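Local coordinates for protein Isomerase/lactonizing enzyme (Agrobacterium fabrum str. C58, PDB 2NQL) that belongs to the enolase superfamily, pairing an enolase-type N-terminal domain with a TIM-barrel domain that holds a sodium ion, its precise function being unassigned, at residues Lys253-Asn257 and Glu279-Ile283; Ala172-Gln176 and Leu201-Leu205; Ala209-Ala213 and Asp235-Ala239; Ala77-Ile82 and Phe118-Ala122. The contacts are given in a common frame with arbitrary orientation. Residues are numbered along the deposited sequence.

Interaction 1 (Lys253-Asn257 and Glu279-Ile283)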
loop_
_atom_site.group_PDB
_atom_site.type_symbol
_atom_site.label_atom_id
_atom_site.label_comp_id
_atom_site.label_asym_id
_atom_site.label_seq_id
_atom_site.Cartn_x
_atom_site.Cartn_y
_atom_site.Cartn_z
ATOM N N LYS A 253 6.320 22.403 -4.015
ATOM C CA LYS A 253 5.939 23.769 -4.330
ATOM C C LYS A 253 5.421 24.530 -3.101
ATOM O O LYS A 253 5.847 25.660 -2.855
ATOM C CB LYS A 253 4.926 23.811 -5.481
ATOM C CG LYS A 253 4.398 25.238 -5.753
ATOM C CD LYS A 253 3.667 25.358 -7.073
ATOM C CE LYS A 253 3.301 26.813 -7.325
ATOM N NZ LYS A 253 2.860 27.026 -8.726
ATOM N N VAL A 254 4.528 23.913 -2.324
ATOM C CA VAL A 254 3.978 24.572 -1.130
ATOM C C VAL A 254 5.102 24.908 -0.154
ATOM O O VAL A 254 5.192 26.053 0.327
ATOM C CB VAL A 254 2.867 23.736 -0.417
ATOM C CG1 VAL A 254 2.503 24.351 0.940
ATOM C CG2 VAL A 254 1.626 23.682 -1.265
ATOM N N SER A 255 5.977 23.930 0.088
ATOM C CA SER A 255 6.980 24.004 1.151
ATOM C C SER A 255 8.096 25.004 0.853
ATOM O O SER A 255 8.762 25.489 1.766
ATOM C CB SER A 255 7.580 22.630 1.421
ATOM O OG SER A 255 8.498 22.256 0.407
ATOM N N LYS A 256 8.299 25.298 -0.426
ATOM C CA LYS A 256 9.344 26.220 -0.850
ATOM C C LYS A 256 8.837 27.641 -1.059
ATOM O O LYS A 256 9.616 28.537 -1.372
ATOM C CB LYS A 256 10.021 25.692 -2.108
ATOM C CG LYS A 256 10.962 24.559 -1.800
ATOM C CD LYS A 256 11.625 24.011 -3.034
ATOM C CE LYS A 256 12.774 23.123 -2.633
ATOM N NZ LYS A 256 13.291 22.359 -3.789
ATOM N N ASN A 257 7.535 27.844 -0.874
ATOM C CA ASN A 257 6.906 29.132 -1.169
ATOM C C ASN A 257 6.131 29.715 0.005
ATOM O O ASN A 257 5.381 30.687 -0.152
ATOM C CB ASN A 257 6.011 29.024 -2.412
ATOM C CG ASN A 257 6.819 28.951 -3.696
ATOM O OD1 ASN A 257 6.966 27.885 -4.298
ATOM N ND2 ASN A 257 7.380 30.088 -4.106
ATOM N N GLU A 279 13.803 14.300 0.341
ATOM C CA GLU A 279 14.754 14.443 -0.771
ATOM C C GLU A 279 14.362 15.539 -1.777
ATOM O O GLU A 279 15.209 16.039 -2.515
ATOM C CB GLU A 279 15.027 13.080 -1.445
ATOM C CG GLU A 279 15.917 12.127 -0.584
ATOM C CD GLU A 279 15.845 10.627 -0.959
ATOM O OE1 GLU A 279 15.111 10.234 -1.902
ATOM O OE2 GLU A 279 16.534 9.824 -0.283
ATOM N N ARG A 280 13.087 15.936 -1.764
ATOM C CA ARG A 280 12.546 16.957 -2.662
ATOM C C ARG A 280 11.954 18.208 -1.987
ATOM O O ARG A 280 11.980 19.282 -2.581
ATOM C CB ARG A 280 11.485 16.334 -3.572
ATOM C CG ARG A 280 12.037 15.395 -4.639
ATOM C CD ARG A 280 10.904 14.775 -5.454
ATOM N NE ARG A 280 10.180 15.772 -6.245
ATOM C CZ ARG A 280 9.254 15.484 -7.159
ATOM N NH1 ARG A 280 8.924 14.218 -7.411
ATOM N NH2 ARG A 280 8.658 16.467 -7.824
ATOM N N CYS A 281 11.387 18.063 -0.783
ATOM C CA CYS A 281 10.575 19.130 -0.144
ATOM C C CYS A 281 11.253 19.687 1.113
ATOM O O CYS A 281 12.183 19.066 1.634
ATOM C CB CYS A 281 9.167 18.643 0.215
ATOM S SG CYS A 281 8.352 17.586 -1.011
ATOM N N ARG A 282 10.785 20.857 1.572
ATOM C CA ARG A 282 11.190 21.438 2.866
ATOM C C ARG A 282 10.208 21.098 3.998
ATOM O O ARG A 282 9.200 21.780 4.205
ATOM C CB ARG A 282 11.368 22.952 2.758
ATOM C CG ARG A 282 12.758 23.355 2.318
ATOM C CD ARG A 282 12.841 24.829 1.987
ATOM N NE ARG A 282 13.792 25.043 0.900
ATOM C CZ ARG A 282 13.830 26.123 0.127
ATOM N NH1 ARG A 282 12.968 27.121 0.311
ATOM N NH2 ARG A 282 14.739 26.203 -0.838
ATOM N N ILE A 283 10.517 20.016 4.705
ATOM C CA ILE A 283 9.603 19.460 5.701
ATOM C C ILE A 283 10.137 19.882 7.067
ATOM O O ILE A 283 11.258 19.533 7.452
ATOM C CB ILE A 283 9.498 17.890 5.581
ATOM C CG1 ILE A 283 8.981 17.440 4.190
ATOM C CG2 ILE A 283 8.649 17.296 6.717
ATOM C CD1 ILE A 283 7.715 18.153 3.676
HETATM O O HOH W 1 10.324 27.777 2.414
HETATM O O HOH W 2 14.879 20.556 -2.105
#

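Interaction 2 (Ala172-Gln176 and Leu201-Leu205)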
loop_
_atom_site.group_PDB
_atom_site.type_symbol
_atom_site.label_atom_id
_atom_site.label_comp_id
_atom_site.label_asym_id
_atom_site.label_seq_id
_atom_site.Cartn_x
_atom_site.Cartn_y
_atom_site.Cartn_z
ATOM N N ALA A 172 -11.443 25.404 23.314
ATOM C CA ALA A 172 -9.988 25.548 23.296
ATOM C C ALA A 172 -9.532 26.255 24.567
ATOM O O ALA A 172 -8.526 25.875 25.178
ATOM C CB ALA A 172 -9.514 26.326 22.024
ATOM N N LYS A 173 -10.292 27.267 24.980
ATOM C CA LYS A 173 -9.934 28.034 26.172
ATOM C C LYS A 173 -10.042 27.166 27.414
ATOM O O LYS A 173 -9.217 27.287 28.329
ATOM C CB LYS A 173 -10.841 29.263 26.305
ATOM C CG LYS A 173 -10.375 30.293 27.352
ATOM C CD LYS A 173 -11.413 31.429 27.459
ATOM C CE LYS A 173 -11.147 32.335 28.659
ATOM N NZ LYS A 173 -9.866 33.088 28.510
ATOM N N TYR A 174 -11.071 26.312 27.449
ATOM C CA TYR A 174 -11.232 25.340 28.524
ATOM C C TYR A 174 -9.982 24.465 28.670
ATOM O O TYR A 174 -9.468 24.261 29.793
ATOM C CB TYR A 174 -12.474 24.471 28.273
ATOM C CG TYR A 174 -12.611 23.330 29.252
ATOM C CD1 TYR A 174 -13.112 23.548 30.540
ATOM C CD2 TYR A 174 -12.190 22.044 28.911
ATOM C CE1 TYR A 174 -13.215 22.488 31.458
ATOM C CE2 TYR A 174 -12.285 20.993 29.812
ATOM C CZ TYR A 174 -12.786 21.224 31.073
ATOM O OH TYR A 174 -12.870 20.181 31.930
ATOM N N TRP A 175 -9.499 23.949 27.538
ATOM C CA TRP A 175 -8.268 23.161 27.523
ATOM C C TRP A 175 -7.012 23.952 27.880
ATOM O O TRP A 175 -6.139 23.427 28.574
ATOM C CB TRP A 175 -8.131 22.345 26.211
ATOM C CG TRP A 175 -9.075 21.168 26.263
ATOM C CD1 TRP A 175 -10.322 21.074 25.688
ATOM C CD2 TRP A 175 -8.899 19.972 27.029
ATOM N NE1 TRP A 175 -10.909 19.881 26.028
ATOM C CE2 TRP A 175 -10.064 19.187 26.853
ATOM C CE3 TRP A 175 -7.858 19.473 27.830
ATOM C CZ2 TRP A 175 -10.224 17.928 27.457
ATOM C CZ3 TRP A 175 -8.021 18.215 28.440
ATOM C CH2 TRP A 175 -9.191 17.462 28.240
ATOM N N GLN A 176 -6.944 25.212 27.442
ATOM C CA GLN A 176 -5.866 26.116 27.853
ATOM C C GLN A 176 -5.821 26.268 29.379
ATOM O O GLN A 176 -4.739 26.227 29.977
ATOM C CB GLN A 176 -6.006 27.492 27.184
ATOM C CG GLN A 176 -4.774 28.391 27.340
ATOM C CD GLN A 176 -4.962 29.754 26.711
ATOM O OE1 GLN A 176 -5.966 30.426 26.954
ATOM N NE2 GLN A 176 -3.993 30.174 25.898
ATOM N N LEU A 201 -9.372 31.746 17.277
ATOM C CA LEU A 201 -8.506 31.021 18.194
ATOM C C LEU A 201 -7.374 31.883 18.754
ATOM O O LEU A 201 -7.166 31.906 19.972
ATOM C CB LEU A 201 -7.989 29.713 17.566
ATOM C CG LEU A 201 -9.080 28.642 17.327
ATOM C CD1 LEU A 201 -8.508 27.426 16.605
ATOM C CD2 LEU A 201 -9.833 28.223 18.615
ATOM N N ARG A 202 -6.691 32.627 17.877
ATOM C CA ARG A 202 -5.611 33.540 18.283
ATOM C C ARG A 202 -6.107 34.618 19.280
ATOM O O ARG A 202 -5.433 34.907 20.278
ATOM C CB ARG A 202 -4.975 34.192 17.037
ATOM C CG ARG A 202 -3.805 35.138 17.301
ATOM C CD ARG A 202 -2.716 34.475 18.149
ATOM N NE ARG A 202 -1.990 33.462 17.387
ATOM C CZ ARG A 202 -1.311 32.450 17.928
ATOM N NH1 ARG A 202 -1.291 32.278 19.248
ATOM N NH2 ARG A 202 -0.681 31.585 17.141
ATOM N N GLN A 203 -7.289 35.174 19.004
ATOM C CA GLN A 203 -7.923 36.171 19.872
ATOM C C GLN A 203 -8.294 35.574 21.226
ATOM O O GLN A 203 -7.955 36.133 22.278
ATOM C CB GLN A 203 -9.162 36.747 19.176
ATOM C CG GLN A 203 -9.673 38.043 19.769
ATOM C CD GLN A 203 -11.089 37.911 20.283
ATOM O OE1 GLN A 203 -11.340 37.251 21.295
ATOM N NE2 GLN A 203 -12.030 38.538 19.583
ATOM N N VAL A 204 -8.966 34.423 21.193
ATOM C CA VAL A 204 -9.335 33.705 22.409
ATOM C C VAL A 204 -8.123 33.254 23.231
ATOM O O VAL A 204 -8.067 33.509 24.440
ATOM C CB VAL A 204 -10.310 32.540 22.103
ATOM C CG1 VAL A 204 -10.464 31.588 23.309
ATOM C CG2 VAL A 204 -11.673 33.101 21.678
ATOM N N LEU A 205 -7.137 32.636 22.578
ATOM C CA LEU A 205 -6.025 31.989 23.304
ATOM C C LEU A 205 -4.831 32.891 23.608
ATOM O O LEU A 205 -4.030 32.587 24.497
ATOM C CB LEU A 205 -5.549 30.723 22.575
ATOM C CG LEU A 205 -6.632 29.642 22.381
ATOM C CD1 LEU A 205 -6.162 28.591 21.353
ATOM C CD2 LEU A 205 -6.987 28.974 23.713
HETATM O O HOH W 3 -10.142 34.529 26.004
HETATM O O HOH W 4 -6.543 33.020 26.733
#

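Interaction 3 (Ala209-Ala213 and Asp235-Ala239)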
loop_
_atom_site.group_PDB
_atom_site.type_symbol
_atom_site.label_atom_id
_atom_site.label_comp_id
_atom_site.label_asym_id
_atom_site.label_seq_id
_atom_site.Cartn_x
_atom_site.Cartn_y
_atom_site.Cartn_z
ATOM N N ALA A 209 0.029 31.154 22.722
ATOM C CA ALA A 209 -0.481 29.796 22.363
ATOM C C ALA A 209 0.083 29.355 21.028
ATOM O O ALA A 209 0.261 30.180 20.131
ATOM C CB ALA A 209 -1.986 29.810 22.286
ATOM N N LYS A 210 0.338 28.050 20.880
ATOM C CA LYS A 210 0.690 27.480 19.560
ATOM C C LYS A 210 -0.589 26.979 18.906
ATOM O O LYS A 210 -1.362 26.251 19.532
ATOM C CB LYS A 210 1.680 26.313 19.703
ATOM C CG LYS A 210 3.056 26.688 20.223
ATOM C CD LYS A 210 4.106 25.714 19.737
ATOM C CE LYS A 210 5.016 25.270 20.841
ATOM N NZ LYS A 210 6.008 26.316 21.175
ATOM N N ILE A 211 -0.846 27.429 17.679
ATOM C CA ILE A 211 -2.100 27.113 16.974
ATOM C C ILE A 211 -1.749 26.645 15.563
ATOM O O ILE A 211 -1.413 27.440 14.689
ATOM C CB ILE A 211 -3.088 28.311 16.917
ATOM C CG1 ILE A 211 -3.288 28.931 18.315
ATOM C CG2 ILE A 211 -4.472 27.856 16.363
ATOM C CD1 ILE A 211 -4.095 30.259 18.310
ATOM N N ALA A 212 -1.860 25.339 15.346
ATOM C CA ALA A 212 -1.617 24.746 14.035
ATOM C C ALA A 212 -2.893 24.524 13.230
ATOM O O ALA A 212 -3.999 24.388 13.789
ATOM C CB ALA A 212 -0.865 23.414 14.216
ATOM N N ALA A 213 -2.720 24.444 11.912
ATOM C CA ALA A 213 -3.820 24.192 10.996
ATOM C C ALA A 213 -3.625 22.881 10.263
ATOM O O ALA A 213 -2.638 22.705 9.548
ATOM C CB ALA A 213 -3.951 25.319 9.985
ATOM N N ASP A 235 -0.104 33.928 12.954
ATOM C CA ASP A 235 1.019 33.137 13.469
ATOM C C ASP A 235 0.704 31.616 13.606
ATOM O O ASP A 235 0.670 31.088 14.723
ATOM C CB ASP A 235 1.522 33.724 14.800
ATOM C CG ASP A 235 2.846 33.114 15.254
ATOM O OD1 ASP A 235 3.726 32.886 14.397
ATOM O OD2 ASP A 235 2.996 32.860 16.476
ATOM N N PRO A 236 0.457 30.924 12.477
ATOM C CA PRO A 236 0.307 29.466 12.575
ATOM C C PRO A 236 1.587 28.745 12.982
ATOM O O PRO A 236 2.681 29.027 12.466
ATOM C CB PRO A 236 -0.142 29.058 11.161
ATOM C CG PRO A 236 0.375 30.120 10.271
ATOM C CD PRO A 236 0.308 31.390 11.087
ATOM N N TRP A 237 1.429 27.818 13.924
ATOM C CA TRP A 237 2.513 26.969 14.398
ATOM C C TRP A 237 3.055 26.107 13.260
ATOM O O TRP A 237 4.260 26.119 12.991
ATOM C CB TRP A 237 1.956 26.116 15.550
ATOM C CG TRP A 237 2.806 25.038 16.144
ATOM C CD1 TRP A 237 4.162 24.900 16.094
ATOM C CD2 TRP A 237 2.317 23.957 16.931
ATOM N NE1 TRP A 237 4.551 23.776 16.793
ATOM C CE2 TRP A 237 3.434 23.182 17.320
ATOM C CE3 TRP A 237 1.028 23.557 17.338
ATOM C CZ2 TRP A 237 3.306 22.020 18.077
ATOM C CZ3 TRP A 237 0.897 22.405 18.108
ATOM C CH2 TRP A 237 2.038 21.658 18.484
ATOM N N PHE A 238 2.168 25.360 12.609
ATOM C CA PHE A 238 2.496 24.681 11.364
ATOM C C PHE A 238 1.255 24.530 10.492
ATOM O O PHE A 238 0.115 24.645 10.984
ATOM C CB PHE A 238 3.213 23.343 11.609
ATOM C CG PHE A 238 2.434 22.351 12.461
ATOM C CD1 PHE A 238 1.429 21.556 11.900
ATOM C CD2 PHE A 238 2.738 22.182 13.809
ATOM C CE1 PHE A 238 0.722 20.609 12.672
ATOM C CE2 PHE A 238 2.043 21.245 14.599
ATOM C CZ PHE A 238 1.017 20.464 14.025
ATOM N N ALA A 239 1.481 24.275 9.202
ATOM C CA ALA A 239 0.415 23.920 8.270
ATOM C C ALA A 239 0.618 22.452 7.929
ATOM O O ALA A 239 1.660 22.073 7.412
ATOM C CB ALA A 239 0.480 24.793 7.004
HETATM O O HOH W 5 1.072 29.330 16.730
#

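Interaction 4 (Ala77-Ile82 and Phe118-Ala122)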
loop_
_atom_site.group_PDB
_atom_site.type_symbol
_atom_site.label_atom_id
_atom_site.label_comp_id
_atom_site.label_asym_id
_atom_site.label_seq_id
_atom_site.Cartn_x
_atom_site.Cartn_y
_atom_site.Cartn_z
ATOM N N ALA A 77 -9.185 -7.374 6.342
ATOM C CA ALA A 77 -7.972 -7.309 5.517
ATOM C C ALA A 77 -6.707 -7.604 6.349
ATOM O O ALA A 77 -5.954 -8.563 6.053
ATOM C CB ALA A 77 -7.876 -5.972 4.808
ATOM N N VAL A 78 -6.487 -6.838 7.426
ATOM C CA VAL A 78 -5.385 -7.144 8.339
ATOM C C VAL A 78 -5.511 -8.539 8.951
ATOM O O VAL A 78 -4.490 -9.274 9.048
ATOM C CB VAL A 78 -5.190 -6.059 9.440
ATOM C CG1 VAL A 78 -4.329 -6.578 10.590
ATOM C CG2 VAL A 78 -4.539 -4.826 8.840
ATOM N N ALA A 79 -6.725 -8.905 9.372
ATOM C CA ALA A 79 -6.972 -10.216 9.986
ATOM C C ALA A 79 -6.609 -11.344 9.022
ATOM O O ALA A 79 -5.962 -12.295 9.430
ATOM C CB ALA A 79 -8.405 -10.358 10.418
ATOM N N ALA A 80 -6.974 -11.198 7.748
ATOM C CA ALA A 80 -6.588 -12.221 6.747
ATOM C C ALA A 80 -5.083 -12.297 6.579
ATOM O O ALA A 80 -4.516 -13.394 6.540
ATOM C CB ALA A 80 -7.271 -11.937 5.395
ATOM N N LEU A 81 -4.428 -11.146 6.477
ATOM C CA LEU A 81 -2.968 -11.115 6.315
ATOM C C LEU A 81 -2.305 -11.846 7.469
ATOM O O LEU A 81 -1.408 -12.678 7.264
ATOM C CB LEU A 81 -2.459 -9.663 6.196
ATOM C CG LEU A 81 -2.846 -9.012 4.865
ATOM C CD1 LEU A 81 -2.532 -7.524 4.880
ATOM C CD2 LEU A 81 -2.062 -9.668 3.707
ATOM N N ILE A 82 -2.761 -11.565 8.688
ATOM C CA ILE A 82 -2.121 -12.185 9.839
ATOM C C ILE A 82 -2.448 -13.685 9.915
ATOM O O ILE A 82 -1.521 -14.507 10.015
ATOM C CB ILE A 82 -2.447 -11.432 11.162
ATOM C CG1 ILE A 82 -1.855 -10.005 11.085
ATOM C CG2 ILE A 82 -1.898 -12.221 12.375
ATOM C CD1 ILE A 82 -2.241 -9.108 12.302
ATOM N N PHE A 118 -2.400 -1.764 4.057
ATOM C CA PHE A 118 -2.818 -2.781 5.019
ATOM C C PHE A 118 -1.709 -3.742 5.405
ATOM O O PHE A 118 -1.716 -4.270 6.501
ATOM C CB PHE A 118 -4.011 -3.579 4.483
ATOM C CG PHE A 118 -5.258 -2.738 4.347
ATOM C CD1 PHE A 118 -6.009 -2.420 5.468
ATOM C CD2 PHE A 118 -5.647 -2.246 3.086
ATOM C CE1 PHE A 118 -7.168 -1.619 5.354
ATOM C CE2 PHE A 118 -6.793 -1.458 2.959
ATOM C CZ PHE A 118 -7.546 -1.133 4.107
ATOM N N TYR A 119 -0.784 -4.003 4.488
ATOM C CA TYR A 119 0.311 -4.913 4.804
ATOM C C TYR A 119 1.150 -4.372 5.964
ATOM O O TYR A 119 1.376 -5.094 6.936
ATOM C CB TYR A 119 1.218 -5.153 3.595
ATOM C CG TYR A 119 2.123 -6.355 3.789
ATOM C CD1 TYR A 119 1.600 -7.631 3.806
ATOM C CD2 TYR A 119 3.522 -6.201 3.931
ATOM C CE1 TYR A 119 2.427 -8.762 3.961
ATOM C CE2 TYR A 119 4.365 -7.325 4.106
ATOM C CZ TYR A 119 3.804 -8.596 4.101
ATOM O OH TYR A 119 4.565 -9.735 4.254
ATOM N N VAL A 120 1.548 -3.103 5.875
ATOM C CA VAL A 120 2.305 -2.501 6.968
ATOM C C VAL A 120 1.457 -2.267 8.217
ATOM O O VAL A 120 1.974 -2.374 9.324
ATOM C CB VAL A 120 3.238 -1.322 6.545
ATOM C CG1 VAL A 120 4.067 -0.764 7.766
ATOM C CG2 VAL A 120 4.243 -1.822 5.475
ATOM N N ASP A 121 0.148 -2.032 8.057
ATOM C CA ASP A 121 -0.742 -1.979 9.239
ATOM C C ASP A 121 -0.580 -3.292 10.018
ATOM O O ASP A 121 -0.395 -3.293 11.247
ATOM C CB ASP A 121 -2.224 -1.864 8.836
ATOM C CG ASP A 121 -2.666 -0.450 8.500
ATOM O OD1 ASP A 121 -1.892 0.519 8.620
ATOM O OD2 ASP A 121 -3.841 -0.347 8.051
ATOM N N ALA A 122 -0.653 -4.408 9.291
ATOM C CA ALA A 122 -0.546 -5.728 9.906
ATOM C C ALA A 122 0.796 -5.920 10.595
ATOM O O ALA A 122 0.845 -6.414 11.731
ATOM C CB ALA A 122 -0.798 -6.848 8.875
#

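Interaction 1 (Lys253-Asn257 and Glu279-Ile283)
One direct hydrogen bond joins these segments: the backbone N of R282 donates to OG of S255 at 2.9 Å, nearly straight at 162°. S255 lies near the C-terminal end of helix 248-255, its p rotamer turning OG back along the helix, where it also hydrogen-bonds to the carbonyl of E252. Two waters extend the polar link. One donates to S255 O (2.8 Å) and is weakly held by R282 NH1 (3.4 Å); the other bridges K256 NZ (2.9 Å) and R280 O (3.2 Å), while the charge of K256 is met by E252. Packing supplies the rest: K256 CG lies over one face of the R282 guanidinium, 3.8 Å from R282 CZ, and C281 CB approaches S255 OG at 3.7 Å. R280 pairs with E279 of the second subunit, so the loop also reaches the dimer contact. In the TIM-barrel domain, the contact ties the C-terminal part of helix 248-255 to the loop leading from helix 271-278 into strand 285-286, with V254 packing on helix 221-231 and strand 262-264.

Interaction 2 (Ala172-Gln176 and Leu201-Leu205)
The two helical segments run in roughly the same direction, with axes 10.3 Å apart at closest approach and a crossing angle of -38°. Among CA atoms, those of K173 and L205 come nearest, 6.3 Å apart, so the first turn of 172-176 lies beside the end of 201-205. A172 points its methyl into the gap, CB lying 3.9 Å from L201 CD2 and 4.0 Å from L205 CD2; so small a side chain lets both leucines in. L205 CD2 also packs against the backbone, 3.8 Å from A172 O. These are successive helices of the TIM barrel, 165-177 and 194-205, joined through strand 182-186 and packed side by side on the outside of the barrel; L201 and L205 continue inward onto F185 and F183 of that strand and I211 of the next. Nearer the solvent, K173 CB meets V204 CG1 at 3.8 Å. Polar contacts gather where helix 194-205 ends: Q176 NE2 donates to L205 O at 2.8 Å and 172°, taking up a carbonyl in the last turn. V204 O receives two waters, each at 2.8 Å, one held by K173 NZ (2.9 Å) and the other donating to Q176 OE1 (2.7 Å).

Interaction 3 (Ala209-Ala213 and Asp235-Ala239)
K210 opens the strand by laying its aliphatic chain over the indole of W237: CD sits 3.5 Å from the centroid of the W237 five-membered ring, a CH-pi contact over the face. K210 NZ rises away from the ring, 5.6 Å from the same centroid, at most a weak cation-pi attraction, with the side chain about 3 Å from an unidentified ligand. I211 points away, packs on helix 194-205 and works through its backbone. Its O accepts from W237 N at 3.0 Å and receives a CA-H...O contact from P236 CA at 3.4 Å, while its N reaches D235 O through a water (2.9 and 2.7 Å). A212 puts CB 3.4 Å from the centroid of the F238 ring, over its face, and 3.7 Å from W237 CE3. A213 N then donates to F238 O at 3.0 Å, and A213 forms a parallel bridge with A239. Here neighbouring parallel strands of the TIM barrel, 210-214 and 239-240, come into register; the second itself carries E240, a ligand of the sodium ion.

Interaction 4 (Ala77-Ile82 and Phe118-Ala122)
This is a buried, apolar helix-helix contact in the N-terminal domain, between helices 75-90 and 117-138, with no hydrogen bond across it. The segment axes approach to 9.0 Å and cross at -66°, and at the closest point V78 and A122 have CA atoms 5.3 Å apart. A122 allows that approach: its methyl lies 3.9 Å from V78 CG1, 4.0 Å from I82 CG1 and 4.2 Å from L81 CB. The helices form part of the helical portion of the enolase-type N-terminal domain, which packs on an antiparallel sheet; I82 reaches V8 and V10 of strand 5-15. At the other end of the contact, A77 CB sits over one face of the F118 ring, 4.1 Å from F118 CD1, while V78 CG2 lies at its edge. L81 CD1 touches F118 O at 3.7 Å, and L81 CD2 meets the edge of the Y119 ring, 4.2 Å from Y119 CD1. The second subunit adds to this packing: its Y114 stacks on F118 and hydrogen-bonds D121, and its own F118 touches L81.

Overall arrangement
From the N terminus, interaction 4 comes first, closing a largely helical loop within the N-terminal domain. The other three follow one after another in the TIM-barrel domain, so none nests in or crosses another. Interaction 2 closes a helix-strand-helix span; the chain then turns into the strand of interaction 3, whose loop returns through a helix to the neighbouring strand. Interactions 2 and 3 touch, R202 NH1 meeting A209 O at 2.8 Å. Interaction 1 closes the next stretch farther round the barrel, its centre about 18 Å from that of interaction 3. Interaction 4 lies across the chain's centre from interactions 2 and 3, yet it and interaction 1 both touch the second subunit.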